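Local atomic coordinates of sulfate transporter 4.1, chloroplastic (Arabidopsis thaliana, PDB entry 7LHV), a protein that moves sulfate together with protons across a membrane as an H(+)/sulfate cotransporter of the SLC26 family and may help regulate sulfate assimilation. Residues F203-V208 against G486-F491; L157-A162 against A338-V343; W199-I204 against A344-V349; H494-P499 against P536-N541. One frame throughout, in Å; residues are numbered along the deposited sequence.

Contact 1: F203-V208 against G486-F491. With S1P ((2S,3R,4E)-2-amino-3-hydroxyoctadec-4-en-1-yl dihydrogen phosphate), chain F.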
# COMPACT_ATOMS: atom_id res chain seq x y z
N PHE A 203 -0.77 -7.03 6.83
CA PHE A 203 -0.32 -5.72 7.27
C PHE A 203 -1.44 -4.90 7.90
O PHE A 203 -1.16 -3.85 8.49
CB PHE A 203 0.31 -4.94 6.11
CG PHE A 203 -0.70 -4.40 5.13
CD1 PHE A 203 -1.12 -5.16 4.06
CD2 PHE A 203 -1.22 -3.12 5.29
CE1 PHE A 203 -2.05 -4.66 3.17
CE2 PHE A 203 -2.14 -2.63 4.40
CZ PHE A 203 -2.55 -3.40 3.34
N ILE A 204 -2.69 -5.34 7.77
CA ILE A 204 -3.81 -4.57 8.30
C ILE A 204 -3.81 -4.66 9.81
O ILE A 204 -3.72 -5.75 10.39
CB ILE A 204 -5.13 -5.09 7.70
CG1 ILE A 204 -5.09 -5.00 6.18
CG2 ILE A 204 -6.30 -4.29 8.24
CD1 ILE A 204 -6.23 -5.70 5.49
N SER A 205 -3.91 -3.51 10.47
CA SER A 205 -3.83 -3.46 11.92
C SER A 205 -5.03 -4.16 12.55
O SER A 205 -6.11 -4.24 11.97
CB SER A 205 -3.76 -2.01 12.40
OG SER A 205 -4.97 -1.33 12.14
N HIS A 206 -4.81 -4.70 13.75
CA HIS A 206 -5.89 -5.38 14.45
C HIS A 206 -6.97 -4.42 14.90
O HIS A 206 -8.13 -4.82 15.06
CB HIS A 206 -5.34 -6.16 15.64
CG HIS A 206 -6.39 -6.89 16.42
ND1 HIS A 206 -7.14 -7.91 15.88
CD2 HIS A 206 -6.82 -6.75 17.69
CE1 HIS A 206 -7.98 -8.37 16.78
NE2 HIS A 206 -7.81 -7.68 17.90
N SER A 207 -6.62 -3.15 15.13
CA SER A 207 -7.63 -2.16 15.51
C SER A 207 -8.65 -1.96 14.39
O SER A 207 -9.85 -1.84 14.64
CB SER A 207 -6.96 -0.84 15.87
OG SER A 207 -5.92 -1.05 16.81
N VAL A 208 -8.17 -1.91 13.14
CA VAL A 208 -9.07 -1.74 12.01
C VAL A 208 -10.03 -2.92 11.91
O VAL A 208 -11.24 -2.75 11.72
CB VAL A 208 -8.25 -1.55 10.72
CG1 VAL A 208 -9.08 -1.89 9.50
CG2 VAL A 208 -7.73 -0.13 10.63
N GLY A 486 -7.03 1.50 3.48
CA GLY A 486 -6.28 2.67 3.07
C GLY A 486 -5.52 3.31 4.21
O GLY A 486 -4.39 3.75 4.04
N PHE A 487 -6.14 3.39 5.39
CA PHE A 487 -5.45 3.96 6.54
C PHE A 487 -4.30 3.07 7.00
O PHE A 487 -3.23 3.56 7.38
CB PHE A 487 -6.43 4.21 7.67
CG PHE A 487 -6.96 5.62 7.70
CD1 PHE A 487 -6.19 6.65 8.19
CD2 PHE A 487 -8.23 5.90 7.23
CE1 PHE A 487 -6.67 7.94 8.22
CE2 PHE A 487 -8.72 7.19 7.26
CZ PHE A 487 -7.94 8.21 7.75
N SER A 488 -4.50 1.75 6.96
CA SER A 488 -3.40 0.84 7.29
C SER A 488 -2.24 1.00 6.31
O SER A 488 -1.08 1.04 6.72
CB SER A 488 -3.90 -0.60 7.30
OG SER A 488 -4.78 -0.82 8.38
N LEU A 489 -2.55 1.11 5.01
CA LEU A 489 -1.50 1.34 4.02
C LEU A 489 -0.81 2.68 4.24
O LEU A 489 0.41 2.78 4.10
CB LEU A 489 -2.08 1.26 2.61
CG LEU A 489 -2.02 -0.10 1.93
CD1 LEU A 489 -2.71 -0.04 0.58
CD2 LEU A 489 -0.58 -0.54 1.79
N ALA A 490 -1.58 3.71 4.56
CA ALA A 490 -1.00 5.02 4.80
C ALA A 490 -0.03 4.98 5.97
O ALA A 490 1.05 5.57 5.91
CB ALA A 490 -2.09 6.06 5.05
N PHE A 491 -0.40 4.28 7.04
CA PHE A 491 0.49 4.22 8.20
C PHE A 491 1.71 3.34 7.93
O PHE A 491 2.81 3.64 8.41
CB PHE A 491 -0.29 3.74 9.42
CG PHE A 491 -1.02 4.84 10.13
CD1 PHE A 491 -0.31 5.81 10.81
CD2 PHE A 491 -2.39 4.93 10.08
CE1 PHE A 491 -0.97 6.84 11.45
CE2 PHE A 491 -3.06 5.95 10.71
CZ PHE A 491 -2.34 6.91 11.40
C1 S1P F . -1.84 11.76 9.00
O1 S1P F . -0.40 11.71 9.12
C2 S1P F . -2.17 10.33 8.67
N2 S1P F . -0.94 9.64 8.28
C3 S1P F . -3.13 10.15 7.49
O3 S1P F . -2.55 9.10 6.72
C4 S1P F . -3.28 11.37 6.65
C5 S1P F . -4.11 11.50 5.64
C6 S1P F . -5.08 10.52 5.06
C7 S1P F . -4.51 9.52 4.09
C8 S1P F . -5.11 8.16 4.25
C9 S1P F . -5.68 7.58 2.98
C10 S1P F . -4.64 6.91 2.11
C11 S1P F . -5.20 6.14 0.94
C12 S1P F . -4.20 5.23 0.27
C13 S1P F . -2.87 5.16 0.98
C14 S1P F . -1.72 4.77 0.09
C15 S1P F . -2.13 4.32 -1.29
C16 S1P F . -1.34 4.96 -2.41
P22 S1P F . 0.44 11.49 10.46
O23 S1P F . -0.37 11.98 11.63
O24 S1P F . 0.62 10.01 10.60
O25 S1P F . 1.72 12.17 10.33
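F203 and L489 cross obliquely, with one corner of the phenyl ring, CE2 and CZ, near the branch point of the leucine, approached at a slant. Ring atom CE2 of F203 lies 3.5 Å from CG of L489 and 3.7 Å from its CD2, and CZ touches the same two carbons. The ring is set by a chi1 of 75°, which places CG between the backbone N and the carbonyl carbon. I204 backs it from its own segment, with CG1 4.1 Å above the middle of one face. A large aromatic suits this place because it reaches from the loop across to L489 of helix 477-496, beside the point where the two backbones come close at S488. An alanine here would probably leave L489 without the ring it rests on and open a gap between loop and helix.

Beside this apolar pair, the small S488 lets the backbones draw close, with CA of I204 and CA of S488 5.5 Å apart. OG of S488 points into a group made of S205 N, I204 CG2 and V208 CG2, the methyls both at 3.8 Å, while its hydrogen bond goes back to the carbonyl of G484. S205 is the N-cap of the helix that follows, its OG weakly accepting from V208 N at 3.4 Å.

On another side of helix 477-496, A490 CB approaches O3 of the chain F sphingosine phosphate at 3.5 Å, and F487 lays a ring face against its chain. Helix 459-474 packs against V208 and F487. L489 and F203 also meet L489 and I493 of the second subunit, which places the contact at the dimer interface.

Contact 2: L157-A162 against A338-V343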
# COMPACT_ATOMS: atom_id res chain seq x y z
N LEU A 157 -22.96 -12.10 6.64
CA LEU A 157 -23.32 -10.71 6.39
C LEU A 157 -22.78 -10.23 5.05
O LEU A 157 -23.48 -9.54 4.30
CB LEU A 157 -22.81 -9.82 7.52
CG LEU A 157 -22.92 -8.32 7.27
CD1 LEU A 157 -24.37 -7.87 7.25
CD2 LEU A 157 -22.14 -7.56 8.32
N LEU A 158 -21.53 -10.57 4.73
CA LEU A 158 -20.95 -10.15 3.46
C LEU A 158 -21.66 -10.81 2.28
O LEU A 158 -21.90 -10.16 1.25
CB LEU A 158 -19.46 -10.48 3.43
CG LEU A 158 -18.61 -9.80 4.50
CD1 LEU A 158 -17.18 -10.28 4.43
CD2 LEU A 158 -18.69 -8.30 4.35
N VAL A 159 -22.00 -12.09 2.41
CA VAL A 159 -22.74 -12.79 1.37
C VAL A 159 -24.09 -12.13 1.15
O VAL A 159 -24.52 -11.91 0.02
CB VAL A 159 -22.88 -14.28 1.72
CG1 VAL A 159 -23.97 -14.92 0.89
CG2 VAL A 159 -21.56 -14.99 1.51
N SER A 160 -24.79 -11.81 2.25
CA SER A 160 -26.07 -11.12 2.13
C SER A 160 -25.90 -9.77 1.46
O SER A 160 -26.73 -9.38 0.62
CB SER A 160 -26.70 -10.96 3.51
OG SER A 160 -27.83 -10.10 3.44
N ASN A 161 -24.85 -9.04 1.81
CA ASN A 161 -24.60 -7.74 1.21
C ASN A 161 -24.43 -7.86 -0.30
O ASN A 161 -25.09 -7.14 -1.07
CB ASN A 161 -23.36 -7.11 1.84
CG ASN A 161 -23.20 -5.65 1.50
OD1 ASN A 161 -22.16 -5.22 1.01
ND2 ASN A 161 -24.24 -4.87 1.76
N ALA A 162 -23.59 -8.79 -0.74
CA ALA A 162 -23.37 -8.96 -2.18
C ALA A 162 -24.64 -9.40 -2.90
O ALA A 162 -25.00 -8.85 -3.95
CB ALA A 162 -22.24 -9.97 -2.41
N ALA A 338 -12.85 -11.65 -3.01
CA ALA A 338 -11.59 -11.24 -2.40
C ALA A 338 -11.80 -10.86 -0.94
O ALA A 338 -11.08 -11.35 -0.05
CB ALA A 338 -10.99 -10.07 -3.17
N LEU A 339 -12.81 -10.03 -0.66
CA LEU A 339 -13.04 -9.55 0.69
C LEU A 339 -13.22 -10.70 1.67
O LEU A 339 -12.52 -10.79 2.68
CB LEU A 339 -14.26 -8.63 0.71
CG LEU A 339 -14.77 -8.15 2.07
CD1 LEU A 339 -13.67 -7.44 2.84
CD2 LEU A 339 -15.96 -7.23 1.87
N ILE A 340 -14.13 -11.62 1.35
CA ILE A 340 -14.32 -12.81 2.18
C ILE A 340 -13.00 -13.55 2.34
O ILE A 340 -12.62 -13.93 3.45
CB ILE A 340 -15.42 -13.71 1.60
CG1 ILE A 340 -16.80 -13.09 1.82
CG2 ILE A 340 -15.35 -15.09 2.21
CD1 ILE A 340 -17.89 -13.77 1.04
N THR A 341 -12.27 -13.73 1.23
CA THR A 341 -10.98 -14.40 1.31
C THR A 341 -10.05 -13.67 2.27
O THR A 341 -9.38 -14.30 3.09
CB THR A 341 -10.34 -14.49 -0.07
OG1 THR A 341 -11.20 -15.25 -0.94
CG2 THR A 341 -8.99 -15.16 0.01
N GLY A 342 -10.05 -12.33 2.22
CA GLY A 342 -9.23 -11.58 3.15
C GLY A 342 -9.57 -11.91 4.59
O GLY A 342 -8.68 -12.10 5.42
N VAL A 343 -10.87 -12.04 4.88
CA VAL A 343 -11.29 -12.44 6.22
C VAL A 343 -10.64 -13.76 6.61
O VAL A 343 -10.05 -13.89 7.69
CB VAL A 343 -12.83 -12.53 6.29
CG1 VAL A 343 -13.26 -13.26 7.55
CG2 VAL A 343 -13.44 -11.14 6.24
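L158 and V159 meet L339, I340 and V343 without an aromatic ring or any other flat side chain between them, so there are no faces or edges to match; the interface is built from branched methyl groups. L158 is the central piece. Its CG stands anti to the carbonyl carbon (chi1 -61°), and from there the two methyls part. CD2 meets CD2 of L339 at 3.8 Å, the two leucines crossing at about a right angle. CD1 reaches CG1 of I340 at 3.9 Å, where the side chains slide past each other in opposite directions, and CG2 of V343 at 4.2 Å. One residue on, CG2 of V159 touches CD1 of I340 at 3.9 Å.

Segments 157-162 and 338-343 run antiparallel (175°), their local axes 10.7 Å apart at closest, so long side chains must bridge the gap; leucine and isoleucine have that length. Helix 153-166 follows the short strand 149-150, which pairs with strand 388-389, an arrangement consistent with the transmembrane core of SLC26 transporters. L158 also touches I477 of helix 477-496, and L339 lines a sphingosine phosphate pocket.

With no hydrogen bond between the segments, shape and dispersion hold them, and contacts of this undirected kind could probably tolerate small shifts between the helices.

Contact 3: W199-I204 against A344-V349. With LBN (1-palmitoyl-2-oleoyl-sn-glycero-3-phosphocholine), chain E; S1P ((2S,3R,4E)-2-amino-3-hydroxyoctadec-4-en-1-yl dihydrogen phosphate), chain G.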
# COMPACT_ATOMS: atom_id res chain seq x y z
N TRP A 199 0.88 -13.01 3.11
CA TRP A 199 1.51 -11.89 3.81
C TRP A 199 1.12 -10.54 3.23
O TRP A 199 1.34 -9.52 3.89
CB TRP A 199 3.03 -12.05 3.78
CG TRP A 199 3.57 -12.28 2.41
CD1 TRP A 199 3.81 -13.49 1.82
CD2 TRP A 199 3.92 -11.29 1.44
NE1 TRP A 199 4.29 -13.30 0.55
CE2 TRP A 199 4.37 -11.96 0.29
CE3 TRP A 199 3.90 -9.89 1.44
CZ2 TRP A 199 4.80 -11.29 -0.84
CZ3 TRP A 199 4.32 -9.22 0.31
CH2 TRP A 199 4.77 -9.92 -0.82
N LEU A 200 0.54 -10.51 2.03
CA LEU A 200 0.12 -9.25 1.43
C LEU A 200 -1.07 -8.62 2.14
O LEU A 200 -1.35 -7.44 1.90
CB LEU A 200 -0.23 -9.46 -0.04
CG LEU A 200 0.89 -9.22 -1.06
CD1 LEU A 200 0.44 -9.68 -2.43
CD2 LEU A 200 1.28 -7.75 -1.08
N ILE A 201 -1.76 -9.36 3.00
CA ILE A 201 -2.94 -8.86 3.67
C ILE A 201 -2.70 -8.63 5.16
O ILE A 201 -3.33 -7.73 5.75
CB ILE A 201 -4.13 -9.82 3.45
CG1 ILE A 201 -4.40 -9.98 1.95
CG2 ILE A 201 -5.39 -9.31 4.12
CD1 ILE A 201 -4.76 -8.69 1.27
N ARG A 202 -1.79 -9.37 5.78
CA ARG A 202 -1.59 -9.32 7.23
C ARG A 202 -0.97 -8.01 7.70
O ARG A 202 -0.66 -7.90 8.89
CB ARG A 202 -0.73 -10.50 7.68
CG ARG A 202 -1.30 -11.84 7.27
CD ARG A 202 -0.45 -12.99 7.79
NE ARG A 202 -0.58 -14.18 6.95
CZ ARG A 202 -1.64 -14.98 6.94
NH1 ARG A 202 -2.67 -14.77 7.75
NH2 ARG A 202 -1.66 -16.02 6.12
N PHE A 203 -0.77 -7.03 6.83
CA PHE A 203 -0.32 -5.72 7.27
C PHE A 203 -1.44 -4.90 7.90
O PHE A 203 -1.16 -3.85 8.49
CB PHE A 203 0.31 -4.94 6.11
CG PHE A 203 -0.70 -4.40 5.13
CD1 PHE A 203 -1.12 -5.16 4.06
CD2 PHE A 203 -1.22 -3.12 5.29
CE1 PHE A 203 -2.05 -4.66 3.17
CE2 PHE A 203 -2.14 -2.63 4.40
CZ PHE A 203 -2.55 -3.40 3.34
N ILE A 204 -2.69 -5.34 7.77
CA ILE A 204 -3.81 -4.57 8.30
C ILE A 204 -3.81 -4.66 9.81
O ILE A 204 -3.72 -5.75 10.39
CB ILE A 204 -5.13 -5.09 7.70
CG1 ILE A 204 -5.09 -5.00 6.18
CG2 ILE A 204 -6.30 -4.29 8.24
CD1 ILE A 204 -6.23 -5.70 5.49
N ALA A 344 -10.68 -14.74 5.70
CA ALA A 344 -10.07 -16.03 5.99
C ALA A 344 -8.58 -15.89 6.24
O ALA A 344 -8.02 -16.64 7.04
CB ALA A 344 -10.34 -17.00 4.85
N ILE A 345 -7.92 -14.95 5.56
CA ILE A 345 -6.50 -14.74 5.80
C ILE A 345 -6.28 -14.11 7.16
O ILE A 345 -5.32 -14.42 7.87
CB ILE A 345 -5.88 -13.90 4.67
CG1 ILE A 345 -5.93 -14.68 3.35
CG2 ILE A 345 -4.45 -13.53 4.99
CD1 ILE A 345 -5.56 -13.85 2.15
N LEU A 346 -7.18 -13.21 7.57
CA LEU A 346 -6.94 -12.41 8.76
C LEU A 346 -7.52 -13.05 10.02
O LEU A 346 -6.89 -12.97 11.09
CB LEU A 346 -7.53 -11.01 8.58
CG LEU A 346 -6.81 -10.13 7.56
CD1 LEU A 346 -7.56 -8.83 7.37
CD2 LEU A 346 -5.38 -9.86 7.99
N GLU A 347 -8.68 -13.69 9.93
CA GLU A 347 -9.36 -14.23 11.10
C GLU A 347 -9.17 -15.73 11.25
O GLU A 347 -8.68 -16.20 12.28
CB GLU A 347 -10.85 -13.87 11.05
CG GLU A 347 -11.12 -12.39 11.19
CD GLU A 347 -12.60 -12.07 11.12
OE1 GLU A 347 -13.40 -12.98 10.83
OE2 GLU A 347 -12.96 -10.89 11.35
N SER A 348 -9.56 -16.51 10.23
CA SER A 348 -9.52 -17.96 10.35
C SER A 348 -8.10 -18.47 10.55
O SER A 348 -7.85 -19.34 11.39
CB SER A 348 -10.15 -18.61 9.12
OG SER A 348 -9.84 -19.99 9.05
N VAL A 349 -7.15 -17.94 9.78
CA VAL A 349 -5.76 -18.36 9.92
C VAL A 349 -5.22 -17.93 11.28
O VAL A 349 -4.44 -18.66 11.90
CB VAL A 349 -4.92 -17.80 8.77
CG1 VAL A 349 -3.45 -18.05 9.02
CG2 VAL A 349 -5.34 -18.45 7.46
C1 LBN E . 6.37 -14.98 -2.42
P1 LBN E . 7.15 -15.73 -0.01
C2 LBN E . 5.79 -15.94 -3.44
C3 LBN E . 6.34 -15.72 -4.83
C5 LBN E . 1.36 -22.86 -8.69
O1 LBN E . 6.02 -15.34 -1.07
O2 LBN E . 7.91 -14.53 0.40
O3 LBN E . 7.88 -16.88 -0.57
O4 LBN E . 6.42 -16.30 1.28
C25 LBN E . 4.76 -15.48 -6.55
O5 LBN E . 5.52 -16.31 -5.86
C26 LBN E . 4.73 -15.80 -8.01
O6 LBN E . 4.17 -14.57 -6.07
C27 LBN E . 3.39 -15.45 -8.64
C28 LBN E . 3.21 -13.98 -8.97
C29 LBN E . 1.78 -13.51 -8.80
C30 LBN E . 1.37 -12.40 -9.75
C31 LBN E . 0.12 -11.66 -9.32
C34 LBN E . 6.81 -18.16 -3.58
O7 LBN E . 5.97 -17.32 -2.97
C35 LBN E . 6.06 -19.22 -4.34
O8 LBN E . 8.00 -18.14 -3.44
C36 LBN E . 6.72 -20.58 -4.19
C37 LBN E . 5.96 -21.68 -4.86
C38 LBN E . 4.85 -21.17 -5.73
C39 LBN E . 4.50 -22.13 -6.83
C40 LBN E . 4.08 -23.49 -6.35
C41 LBN E . 2.98 -24.08 -7.22
C42 LBN E . 2.58 -23.12 -8.30
C1 S1P G . 7.17 -12.08 -5.04
O1 S1P G . 7.70 -12.14 -3.70
C2 S1P G . 6.87 -10.61 -5.18
N2 S1P G . 6.90 -9.99 -3.86
C3 S1P G . 5.48 -10.29 -5.74
O3 S1P G . 4.99 -9.24 -4.91
C4 S1P G . 4.54 -11.44 -5.71
C5 S1P G . 3.33 -11.45 -6.22
C6 S1P G . 2.58 -10.38 -6.92
C7 S1P G . 1.89 -9.37 -6.03
C8 S1P G . 1.97 -7.97 -6.58
C9 S1P G . 0.64 -7.28 -6.72
C10 S1P G . 0.16 -6.65 -5.43
C11 S1P G . -1.06 -5.77 -5.59
C12 S1P G . -1.35 -4.91 -4.38
C13 S1P G . -0.28 -4.97 -3.32
C14 S1P G . -0.77 -4.62 -1.94
C15 S1P G . -2.17 -4.06 -1.90
C16 S1P G . -3.07 -4.70 -0.86
P22 S1P G . 9.24 -12.06 -3.28
O23 S1P G . 10.08 -12.55 -4.42
O24 S1P G . 9.53 -10.61 -3.07
O25 S1P G . 9.43 -12.83 -2.06
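R202 crosses I345 and V349 at about a right angle and lays its guanidinium over the helix. Its CG is anti to the carbonyl carbon (chi1 -56°), and the chain then runs extended from CG to NE, which carries the flat group out to I345. CG2 of I345 sits 3.4 Å above one face, toward the rim, and NH1 comes within 2.7 Å of the carbonyl O of I345. CG1 of V349 lies 3.6 Å from NH1. Arginine suits the place: its long chain spans the gap and its flat end can rest on the I345 methyl.

Residues I201 to I204 form a type I beta turn, while helix 330-358 widens into a pi-type turn at 344-348. The turn presents I201 CG2 to L346 CG at 3.8 Å, and I204 CD1 to L346 CD1 at 3.9 Å, both pairs again nearly perpendicular.

W199 turns away from the helix. A chi1 of 51° brings CG between the backbone N and the carbonyl carbon, and NE1 donates to O1 of the bound phosphatidylcholine at 3.1 Å (152°). The ring also meets H494 of the second subunit edge-to-face. A leucine in its place would probably leave that lipid oxygen without its donor and H494 of the second subunit without its aromatic partner.

Contact 4: H494-P499 against P536-N541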
# COMPACT_ATOMS: atom_id res chain seq x y z
N HIS A 494 3.92 5.59 5.90
CA HIS A 494 4.51 6.61 6.76
C HIS A 494 5.65 6.04 7.60
O HIS A 494 6.68 6.69 7.78
CB HIS A 494 3.44 7.22 7.66
CG HIS A 494 3.96 8.30 8.56
ND1 HIS A 494 4.38 8.06 9.85
CD2 HIS A 494 4.13 9.63 8.35
CE1 HIS A 494 4.78 9.19 10.40
NE2 HIS A 494 4.64 10.16 9.51
N GLU A 495 5.47 4.83 8.13
CA GLU A 495 6.55 4.21 8.89
C GLU A 495 7.75 3.89 8.01
O GLU A 495 8.90 4.10 8.41
CB GLU A 495 6.05 2.95 9.59
CG GLU A 495 7.11 2.27 10.44
CD GLU A 495 7.54 3.13 11.61
OE1 GLU A 495 6.74 3.97 12.07
OE2 GLU A 495 8.69 2.97 12.08
N SER A 496 7.50 3.38 6.80
CA SER A 496 8.60 3.03 5.91
C SER A 496 9.36 4.27 5.46
O SER A 496 10.58 4.23 5.30
CB SER A 496 8.09 2.25 4.71
OG SER A 496 7.57 0.99 5.10
N ALA A 497 8.65 5.38 5.25
CA ALA A 497 9.23 6.58 4.68
C ALA A 497 9.89 7.50 5.70
O ALA A 497 10.41 8.54 5.31
CB ALA A 497 8.14 7.36 3.93
N ASN A 498 9.88 7.14 6.98
CA ASN A 498 10.51 7.95 8.02
C ASN A 498 11.41 7.08 8.88
O ASN A 498 11.12 6.83 10.06
CB ASN A 498 9.45 8.65 8.88
CG ASN A 498 8.66 9.68 8.10
OD1 ASN A 498 9.19 10.36 7.23
ND2 ASN A 498 7.37 9.79 8.41
N PRO A 499 12.52 6.61 8.33
CA PRO A 499 13.45 5.80 9.13
C PRO A 499 14.17 6.64 10.17
O PRO A 499 14.32 7.86 10.04
CB PRO A 499 14.42 5.25 8.08
CG PRO A 499 14.42 6.28 7.02
CD PRO A 499 13.02 6.81 6.96
N PRO A 536 17.52 -0.76 6.81
CA PRO A 536 17.96 -0.99 5.43
C PRO A 536 17.49 0.14 4.53
O PRO A 536 16.42 0.72 4.72
CB PRO A 536 17.29 -2.31 5.05
CG PRO A 536 16.14 -2.43 5.98
CD PRO A 536 16.59 -1.80 7.26
N ILE A 537 18.31 0.45 3.53
CA ILE A 537 18.03 1.54 2.60
C ILE A 537 17.48 0.94 1.31
O ILE A 537 18.12 0.09 0.69
CB ILE A 537 19.28 2.38 2.32
CG1 ILE A 537 19.98 2.76 3.63
CG2 ILE A 537 18.92 3.63 1.55
CD1 ILE A 537 21.25 3.55 3.43
N TYR A 538 16.29 1.39 0.92
CA TYR A 538 15.67 0.94 -0.32
C TYR A 538 14.83 2.09 -0.86
O TYR A 538 14.88 3.21 -0.34
CB TYR A 538 14.88 -0.36 -0.10
CG TYR A 538 13.67 -0.25 0.80
CD1 TYR A 538 13.80 0.08 2.14
CD2 TYR A 538 12.40 -0.51 0.32
CE1 TYR A 538 12.70 0.17 2.96
CE2 TYR A 538 11.29 -0.42 1.13
CZ TYR A 538 11.45 -0.09 2.46
OH TYR A 538 10.36 0.00 3.28
N PHE A 539 14.05 1.82 -1.91
CA PHE A 539 13.42 2.90 -2.66
C PHE A 539 12.39 3.67 -1.84
O PHE A 539 12.10 4.82 -2.16
CB PHE A 539 12.76 2.36 -3.93
CG PHE A 539 11.80 1.23 -3.69
CD1 PHE A 539 10.47 1.49 -3.41
CD2 PHE A 539 12.22 -0.08 -3.78
CE1 PHE A 539 9.58 0.45 -3.20
CE2 PHE A 539 11.34 -1.12 -3.57
CZ PHE A 539 10.02 -0.85 -3.28
N ALA A 540 11.82 3.06 -0.79
CA ALA A 540 10.77 3.73 -0.04
C ALA A 540 11.33 4.83 0.85
O ALA A 540 10.74 5.92 0.94
CB ALA A 540 9.98 2.72 0.79
N ASN A 541 12.44 4.58 1.53
CA ASN A 541 12.98 5.53 2.50
C ASN A 541 14.18 6.30 1.98
O ASN A 541 14.86 6.97 2.76
CB ASN A 541 13.34 4.82 3.80
CG ASN A 541 14.24 3.63 3.59
OD1 ASN A 541 14.85 3.47 2.53
ND2 ASN A 541 14.32 2.77 4.59
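A497 and N541 bring the two backbones together, their CA atoms 4.5 Å apart. Residues 494-496 lie near the C-terminal end of helix 477-496, and further on the chain straightens through N498 to an extended P499 that leads into strand 501-504. Segment 536-541 has no regular structure; it links strand 527-533 to helix 542-560, with N541 at the N-cap position but without a capping bond from its side chain.

The asparagine instead folds back on its own loop. ND2 donates to the carbonyl O of P536 at 2.9 Å, with the acceptor close to the amide plane, and OD1 takes the N-H of Y538 at 3.0 Å on an in-plane lone pair, in a nearly straight bond (176°). Two bonds of opposite sense fix the rotation of the amide, a task for which asparagine, with a donor and an acceptor side by side, is well made. Held in this way, its CB packs against CG of P499 at 3.7 Å and faces the carbonyl O of S496. The rigid proline ring offers a compact apolar surface there.

From three residues earlier in the loop, Y538 reaches S496: its OH lies 3.5 Å from CB of the serine, whose own OG is hydrogen-bonded to the carbonyl of V492. The CB of A540 lies near S496 CB, a small apolar contact beside the tyrosine. Y538 further packs on E495 of the second subunit.

The arrangement is the junction of an SLC26 transporter, where the last transmembrane helix meets the strand-to-helix loop of the STAS domain.

Contacts 1 and 3 overlap in the sequence, sharing F203 and I204, with centres about 12 Å apart; they tie one loop to helices 477-496 and 330-358. Contact 2 lies on helix 330-358 as well, its centre about 14 Å from that of contact 3. Contact 4 continues helix 477-496 beyond contact 1, about 17 Å between centres, and reaches the STAS domain; the centres of contacts 2 and 4 are about 33 Å apart. V208, L339 and L346, from contacts 1, 2 and 3, belong to one sphingosine phosphate pocket. Contacts 1, 3 and 4 all touch the second subunit, whereas neither segment of contact 2 does.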